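Local coordinates for cyclohexadienyl dehydratase (Synthetic construct, PDB 5JOS), which probably converts prephenate to phenylpyruvate and arogenate to phenylalanine by loss of water and carbon dioxide, as a reconstructed ancestral enzyme built on a periplasmic binding protein fold, at residues M20-G23 / T24-G28; A137-G141 / G142-K146; E145-A148 / R149-K153. All blocks are in the same frame, centred on the assembly; numbering follows the deposited sequence.

Contact 1 of 3, residues M20-G23 / T24-G28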
loop_
_atom_site.group_PDB
_atom_site.type_symbol
_atom_site.label_atom_id
_atom_site.label_comp_id
_atom_site.label_asym_id
_atom_site.label_seq_id
_atom_site.Cartn_x
_atom_site.Cartn_y
_atom_site.Cartn_z
ATOM N N MET A 20 8.504 5.842 -25.149
ATOM C CA MET A 20 9.903 6.158 -25.478
ATOM C C MET A 20 10.017 7.169 -26.593
ATOM O O MET A 20 10.802 8.120 -26.479
ATOM C CB MET A 20 10.768 4.916 -25.740
ATOM C CG MET A 20 11.373 4.514 -24.390
ATOM S SD MET A 20 11.664 2.784 -24.263
ATOM C CE MET A 20 11.473 2.607 -22.536
ATOM N N GLU A 21 9.174 7.050 -27.617
ATOM C CA GLU A 21 9.233 8.014 -28.711
ATOM C C GLU A 21 8.817 9.406 -28.255
ATOM O O GLU A 21 9.411 10.348 -28.715
ATOM C CB GLU A 21 8.441 7.540 -29.930
ATOM C CG GLU A 21 8.978 6.214 -30.448
ATOM C CD GLU A 21 8.187 5.661 -31.611
ATOM O OE1 GLU A 21 7.626 6.491 -32.340
ATOM O OE2 GLU A 21 8.167 4.423 -31.829
ATOM N N ARG A 22 7.842 9.554 -27.355
ATOM C CA ARG A 22 7.418 10.882 -26.902
ATOM C C ARG A 22 8.402 11.488 -25.894
ATOM O O ARG A 22 8.427 12.698 -25.718
ATOM C CB ARG A 22 6.024 10.790 -26.241
ATOM C CG ARG A 22 5.463 12.116 -25.657
ATOM C CD ARG A 22 4.037 12.011 -25.055
ATOM N NE ARG A 22 3.959 11.078 -23.931
ATOM C CZ ARG A 22 3.342 9.879 -23.902
ATOM N NH1 ARG A 22 2.686 9.421 -24.954
ATOM N NH2 ARG A 22 3.409 9.107 -22.799
ATOM N N GLY A 23 9.140 10.646 -25.164
ATOM C CA GLY A 23 10.082 11.109 -24.160
ATOM C C GLY A 23 9.483 11.498 -22.815
ATOM O O GLY A 23 10.136 12.132 -21.983
ATOM N N THR A 24 8.242 11.136 -22.551
ATOM C CA THR A 24 7.650 11.421 -21.251
ATOM C C THR A 24 6.797 10.233 -20.841
ATOM O O THR A 24 6.158 9.629 -21.696
ATOM C CB THR A 24 6.773 12.682 -21.327
ATOM O OG1 THR A 24 7.568 13.807 -21.698
ATOM C CG2 THR A 24 6.127 12.971 -20.019
ATOM N N LEU A 25 6.804 9.912 -19.542
ATOM C CA LEU A 25 5.867 8.972 -18.929
ATOM C C LEU A 25 4.796 9.783 -18.280
ATOM O O LEU A 25 5.084 10.574 -17.418
ATOM C CB LEU A 25 6.515 8.106 -17.914
ATOM C CG LEU A 25 5.560 7.151 -17.168
ATOM C CD1 LEU A 25 4.991 6.082 -18.096
ATOM C CD2 LEU A 25 6.302 6.497 -16.037
ATOM N N ARG A 26 3.552 9.602 -18.725
ATOM C CA ARG A 26 2.435 10.272 -18.131
ATOM C C ARG A 26 1.858 9.387 -17.017
ATOM O O ARG A 26 1.380 8.308 -17.268
ATOM C CB ARG A 26 1.370 10.555 -19.186
ATOM C CG ARG A 26 1.907 11.320 -20.423
ATOM C CD ARG A 26 0.881 11.449 -21.585
ATOM N NE ARG A 26 0.439 10.096 -21.910
ATOM C CZ ARG A 26 -0.768 9.710 -22.366
ATOM N NH1 ARG A 26 -1.759 10.573 -22.658
ATOM N NH2 ARG A 26 -0.985 8.419 -22.549
ATOM N N VAL A 27 1.933 9.898 -15.798
ATOM C CA VAL A 27 1.499 9.215 -14.623
ATOM C C VAL A 27 0.261 9.889 -14.024
ATOM O O VAL A 27 0.273 11.021 -13.594
ATOM C CB VAL A 27 2.602 9.250 -13.584
ATOM C CG1 VAL A 27 2.105 8.646 -12.327
ATOM C CG2 VAL A 27 3.824 8.481 -14.059
ATOM N N GLY A 28 -0.836 9.179 -14.048
ATOM C CA GLY A 28 -2.017 9.667 -13.448
ATOM C C GLY A 28 -1.950 9.540 -11.928
ATOM O O GLY A 28 -1.612 8.498 -11.396
#
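Helix 15-22 ends at Arg22 and the chain turns through Gly23 directly into strand 24-29, so that the side chain of Arg22 folds forward over the first residues of the strand and meets Thr24 and Arg26. The turn itself is made by Gly23, whose positive phi suits a residue without a side chain; its N gives a weak bond back to Met20 O at 3.3 Å. From there the reach of Arg22 is set by its torsions: CG stands anti to the backbone N (chi1 178°), and a bend at chi3 brings the guanidinium round to the strand. NH2 lies 3.0 Å from Thr24 O, but the N-H points well off line, at 129°, and the hydrogen bond is weak. The chain of Arg26 crosses that of Arg22 at about a right angle, and Arg26 NE sits over one face of the Arg22 guanidinium, displaced toward its rim, 3.3 Å from Arg22 NH2. The two guanidinium planes are 55° apart, so this is not a parallel stack.

This join feeds the parallel sheet of one lobe of the binding-protein fold, in which strand 24-29 runs between strands 63-68 and 85-86. The closeness of the two like charges is probably offset by Asp84, which both arginines meet: Arg22 NH2 and Arg26 NH2 form salt bridges to its two carboxylate oxygens, and Arg26 NH2 also reaches Asp81. With an alanine in place of Arg26, Asp81 and Asp84 would probably each lose a salt-bridge partner, and the Arg22 guanidinium would be freer to turn. The aliphatic part of Arg26 contributes too, with CG 3.6 Å and CD 3.7 Å from Arg22 NH2.

Contact 2 of 3, residues A137-G141 / G142-K146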
loop_
_atom_site.group_PDB
_atom_site.type_symbol
_atom_site.label_atom_id
_atom_site.label_comp_id
_atom_site.label_asym_id
_atom_site.label_seq_id
_atom_site.Cartn_x
_atom_site.Cartn_y
_atom_site.Cartn_z
ATOM N N ALA A 137 -7.004 -6.494 21.882
ATOM C CA ALA A 137 -7.972 -5.406 22.004
ATOM C C ALA A 137 -8.631 -5.124 20.710
ATOM O O ALA A 137 -7.948 -4.980 19.712
ATOM C CB ALA A 137 -7.317 -4.141 22.501
ATOM N N VAL A 138 -9.973 -5.066 20.709
ATOM C CA VAL A 138 -10.657 -4.689 19.502
ATOM C C VAL A 138 -11.873 -3.845 19.835
ATOM O O VAL A 138 -12.409 -3.909 20.967
ATOM C CB VAL A 138 -11.150 -5.898 18.719
ATOM C CG1 VAL A 138 -10.008 -6.801 18.313
ATOM C CG2 VAL A 138 -12.151 -6.666 19.550
ATOM N N ASN A 139 -12.355 -3.099 18.835
ATOM C CA ASN A 139 -13.657 -2.451 18.936
ATOM C C ASN A 139 -14.745 -3.438 18.578
ATOM O O ASN A 139 -14.490 -4.414 17.904
ATOM C CB ASN A 139 -13.727 -1.214 18.025
ATOM C CG ASN A 139 -13.472 -1.565 16.564
ATOM O OD1 ASN A 139 -12.481 -2.215 16.223
ATOM N ND2 ASN A 139 -14.385 -1.232 15.735
ATOM N N PRO A 140 -15.992 -3.169 18.989
ATOM C CA PRO A 140 -17.042 -4.083 18.717
ATOM C C PRO A 140 -17.571 -3.994 17.317
ATOM O O PRO A 140 -17.682 -2.919 16.741
ATOM C CB PRO A 140 -18.205 -3.632 19.644
ATOM C CG PRO A 140 -17.758 -2.366 20.265
ATOM C CD PRO A 140 -16.475 -1.940 19.638
ATOM N N GLY A 141 -17.948 -5.140 16.814
ATOM C CA GLY A 141 -19.032 -5.202 15.854
ATOM C C GLY A 141 -18.574 -5.271 14.427
ATOM O O GLY A 141 -19.394 -5.386 13.596
ATOM N N GLY A 142 -17.290 -5.163 14.125
ATOM C CA GLY A 142 -16.873 -5.163 12.678
ATOM C C GLY A 142 -15.761 -6.184 12.424
ATOM O O GLY A 142 -15.609 -7.197 13.130
ATOM N N THR A 143 -14.934 -5.877 11.433
ATOM C CA THR A 143 -13.902 -6.777 10.984
ATOM C C THR A 143 -12.759 -6.989 11.992
ATOM O O THR A 143 -12.132 -8.063 11.977
ATOM C CB THR A 143 -13.397 -6.308 9.567
ATOM O OG1 THR A 143 -13.068 -4.916 9.590
ATOM C CG2 THR A 143 -14.477 -6.421 8.625
ATOM N N ASN A 144 -12.435 -6.001 12.849
ATOM C CA ASN A 144 -11.405 -6.221 13.822
ATOM C C ASN A 144 -11.834 -7.287 14.797
ATOM O O ASN A 144 -11.076 -8.219 15.060
ATOM C CB ASN A 144 -11.037 -4.931 14.549
ATOM C CG ASN A 144 -10.496 -3.899 13.618
ATOM O OD1 ASN A 144 -9.751 -4.232 12.657
ATOM N ND2 ASN A 144 -10.836 -2.628 13.875
ATOM N N GLU A 145 -13.065 -7.167 15.325
ATOM C CA GLU A 145 -13.518 -8.130 16.247
ATOM C C GLU A 145 -13.618 -9.537 15.581
ATOM O O GLU A 145 -13.132 -10.571 16.099
ATOM C CB GLU A 145 -14.873 -7.691 16.841
ATOM C CG GLU A 145 -15.419 -8.858 17.712
ATOM C CD GLU A 145 -16.649 -8.526 18.551
ATOM O OE1 GLU A 145 -17.392 -7.546 18.232
ATOM O OE2 GLU A 145 -16.820 -9.306 19.528
ATOM N N LYS A 146 -14.224 -9.566 14.422
ATOM C CA LYS A 146 -14.352 -10.822 13.683
ATOM C C LYS A 146 -12.976 -11.462 13.326
ATOM O O LYS A 146 -12.785 -12.658 13.416
ATOM C CB LYS A 146 -15.201 -10.495 12.455
ATOM C CG LYS A 146 -15.371 -11.564 11.411
ATOM C CD LYS A 146 -15.566 -10.868 10.049
ATOM C CE LYS A 146 -16.634 -11.502 9.183
ATOM N NZ LYS A 146 -16.530 -12.979 9.156
#
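Asn139 and Asn144 face each other across the loop that leads from strand 135-138 into helix 143-151, the first connection of the beta-alpha-beta unit that strand 156-159 completes. Their side chains cross obliquely with the amide planes 67° apart, yet the bond between them is nearly straight: Asn144 ND2 gives its N-H to Asn139 OD1 at 2.9 Å and 173°, with the acceptor lying in the amide plane of Asn144. Asn139 gets there by placing CG between its backbone N and carbonyl carbon (chi1 58°), which swings the amide toward the helix. The remaining amide atoms have partners as well. Asn139 ND2 bonds to Asn162 OD1, and Asn144 OD1 takes a hydrogen bond from Lys111 NZ, so both amides are held in a fixed rotation.

One residue further along the helix, Glu145 extends back along the loop. Its OE1 accepts the backbone N-H of Gly141 at 2.8 Å, met nearly along the C-O axis, and also lies 3.5 Å from Pro140 CA, while OE2 is taken by Arg149. The carboxylate therefore ties the loop just before Gly142, the N-cap residue, whose O receives Lys146 N in the first helical turn. Thr143 OG1 binds a citrate, probably from the crystallisation liquor, and the side chain of Pro140 is about 7 Å from the bound benzoate, which puts this loop near a ligand.

Apart from the polar ties, the buried Val138 points toward the helix and crosses Glu145 at about a right angle. Its two methyls divide the helix backbone between them, CG1 resting 3.7 Å from Asn144 O and CG2 3.9 Å from Glu145 CA.

Contact 3 of 3, residues E145-A148 / R149-K153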
loop_
_atom_site.group_PDB
_atom_site.type_symbol
_atom_site.label_atom_id
_atom_site.label_comp_id
_atom_site.label_asym_id
_atom_site.label_seq_id
_atom_site.Cartn_x
_atom_site.Cartn_y
_atom_site.Cartn_z
ATOM N N GLU A 145 -13.065 -7.167 15.325
ATOM C CA GLU A 145 -13.518 -8.130 16.247
ATOM C C GLU A 145 -13.618 -9.537 15.581
ATOM O O GLU A 145 -13.132 -10.571 16.099
ATOM C CB GLU A 145 -14.873 -7.691 16.841
ATOM C CG GLU A 145 -15.419 -8.858 17.712
ATOM C CD GLU A 145 -16.649 -8.526 18.551
ATOM O OE1 GLU A 145 -17.392 -7.546 18.232
ATOM O OE2 GLU A 145 -16.820 -9.306 19.528
ATOM N N LYS A 146 -14.224 -9.566 14.422
ATOM C CA LYS A 146 -14.352 -10.822 13.683
ATOM C C LYS A 146 -12.976 -11.462 13.326
ATOM O O LYS A 146 -12.785 -12.658 13.416
ATOM C CB LYS A 146 -15.201 -10.495 12.455
ATOM C CG LYS A 146 -15.371 -11.564 11.411
ATOM C CD LYS A 146 -15.566 -10.868 10.049
ATOM C CE LYS A 146 -16.634 -11.502 9.183
ATOM N NZ LYS A 146 -16.530 -12.979 9.156
ATOM N N PHE A 147 -11.973 -10.685 12.988
ATOM C CA PHE A 147 -10.666 -11.275 12.736
ATOM C C PHE A 147 -10.156 -11.974 14.028
ATOM O O PHE A 147 -9.582 -13.091 14.022
ATOM C CB PHE A 147 -9.640 -10.186 12.340
ATOM C CG PHE A 147 -8.296 -10.726 12.066
ATOM C CD1 PHE A 147 -7.383 -10.906 13.107
ATOM C CD2 PHE A 147 -7.921 -11.064 10.760
ATOM C CE1 PHE A 147 -6.117 -11.448 12.853
ATOM C CE2 PHE A 147 -6.664 -11.608 10.524
ATOM C CZ PHE A 147 -5.759 -11.769 11.557
ATOM N N ALA A 148 -10.339 -11.295 15.152
ATOM C CA ALA A 148 -9.807 -11.836 16.382
ATOM C C ALA A 148 -10.494 -13.146 16.796
ATOM O O ALA A 148 -9.828 -14.061 17.271
ATOM C CB ALA A 148 -9.911 -10.827 17.500
ATOM N N ARG A 149 -11.816 -13.185 16.625
ATOM C CA ARG A 149 -12.646 -14.344 17.013
ATOM C C ARG A 149 -12.350 -15.476 16.077
ATOM O O ARG A 149 -12.306 -16.617 16.493
ATOM C CB ARG A 149 -14.147 -13.997 17.076
ATOM C CG ARG A 149 -14.338 -12.965 18.214
ATOM C CD ARG A 149 -15.733 -12.890 18.719
ATOM N NE ARG A 149 -15.908 -11.833 19.704
ATOM C CZ ARG A 149 -15.457 -11.840 20.950
ATOM N NH1 ARG A 149 -14.791 -12.861 21.402
ATOM N NH2 ARG A 149 -15.711 -10.840 21.786
ATOM N N GLU A 150 -12.032 -15.137 14.834
ATOM C CA GLU A 150 -11.704 -16.162 13.893
ATOM C C GLU A 150 -10.290 -16.693 14.069
ATOM O O GLU A 150 -10.137 -17.879 14.115
ATOM C CB GLU A 150 -11.927 -15.717 12.469
ATOM C CG GLU A 150 -11.416 -16.746 11.454
ATOM C CD GLU A 150 -11.876 -16.451 10.035
ATOM O OE1 GLU A 150 -12.625 -15.463 9.842
ATOM O OE2 GLU A 150 -11.492 -17.214 9.099
ATOM N N HIS A 151 -9.287 -15.866 14.194
ATOM C CA HIS A 151 -7.925 -16.336 14.023
ATOM C C HIS A 151 -7.170 -16.189 15.265
ATOM O O HIS A 151 -6.026 -16.590 15.326
ATOM C CB HIS A 151 -7.193 -15.437 13.017
ATOM C CG HIS A 151 -7.801 -15.440 11.657
ATOM N ND1 HIS A 151 -7.620 -16.477 10.784
ATOM C CD2 HIS A 151 -8.621 -14.556 11.035
ATOM C CE1 HIS A 151 -8.294 -16.236 9.671
ATOM N NE2 HIS A 151 -8.907 -15.071 9.799
ATOM N N LEU A 152 -7.744 -15.559 16.269
ATOM C CA LEU A 152 -7.016 -15.409 17.518
ATOM C C LEU A 152 -7.769 -15.960 18.734
ATOM O O LEU A 152 -7.826 -15.311 19.800
ATOM C CB LEU A 152 -6.668 -13.955 17.744
ATOM C CG LEU A 152 -5.894 -13.269 16.620
ATOM C CD1 LEU A 152 -5.843 -11.769 16.922
ATOM C CD2 LEU A 152 -4.472 -13.841 16.479
ATOM N N LYS A 153 -8.291 -17.169 18.562
ATOM C CA LYS A 153 -9.140 -17.809 19.560
ATOM C C LYS A 153 -8.401 -18.164 20.845
ATOM O O LYS A 153 -9.035 -18.305 21.855
ATOM C CB LYS A 153 -9.720 -19.104 19.017
ATOM C CG LYS A 153 -10.712 -18.853 17.898
ATOM C CD LYS A 153 -11.452 -20.138 17.535
ATOM C CE LYS A 153 -12.766 -19.876 16.793
ATOM N NZ LYS A 153 -12.587 -19.800 15.313
#
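Over one face of the Phe147 ring lies His151 CD2, 3.5 Å above the plane and displaced toward the rim, while Leu152 CD1 meets the edge of the same ring at Phe147 CE1. The two rings are oblique, with planes 40° apart. His151 in turn has Glu150 CG over the centre of one face and Phe147 O near its edge. These groups gather at the C-terminal end of helix 143-151, the helix of the beta-alpha-beta unit. Phe147 also meets the ring of Phe204.

Arg149 grips Glu145 side-on with the edge of its guanidinium: NE and NH2 both bond to Glu145 OE2, at 2.7 Å and 2.9 Å, making a salt bridge in the guanidinium plane; the oxygen is met on its anti side, and the carboxylate is turned 55° from the guanidinium. An extended stretch from CG to NE carries Arg149 back along the helix to its partner.

Between these side chains runs the i to i+4 ladder, with Arg149 N on Glu145 O, Glu150 N on Lys146 O and His151 N on Phe147 O. Leu152, the first residue to leave helical geometry, still gives its N to Ala148 O at 2.8 Å, but the bond is bent, with the N-H coming from above the carbonyl plane, and Leu152 CD1 packs 4.2 Å from Ala148 CB.

Overall arrangement
Contacts 2 and 3 lie side by side on helix 143-151 and share Glu145 and Lys146; Val138 CG1 packs 4.1 Å from Ala148 CB where they meet. Contact 1 sits on the other side of the chain's centre, with its centre about 45 Å from that of contact 2, and it joins a helix to a strand in a different sheet. Contacts 1 and 2 are both surface junctions between helix and strand, in opposite order, but contact 1 relies on arginines gathered round an acid, whereas contact 2 uses amide and carboxylate bonds to a loop. Contact 3 is partly buried and adds aromatic and aliphatic packing to a partly exposed salt bridge.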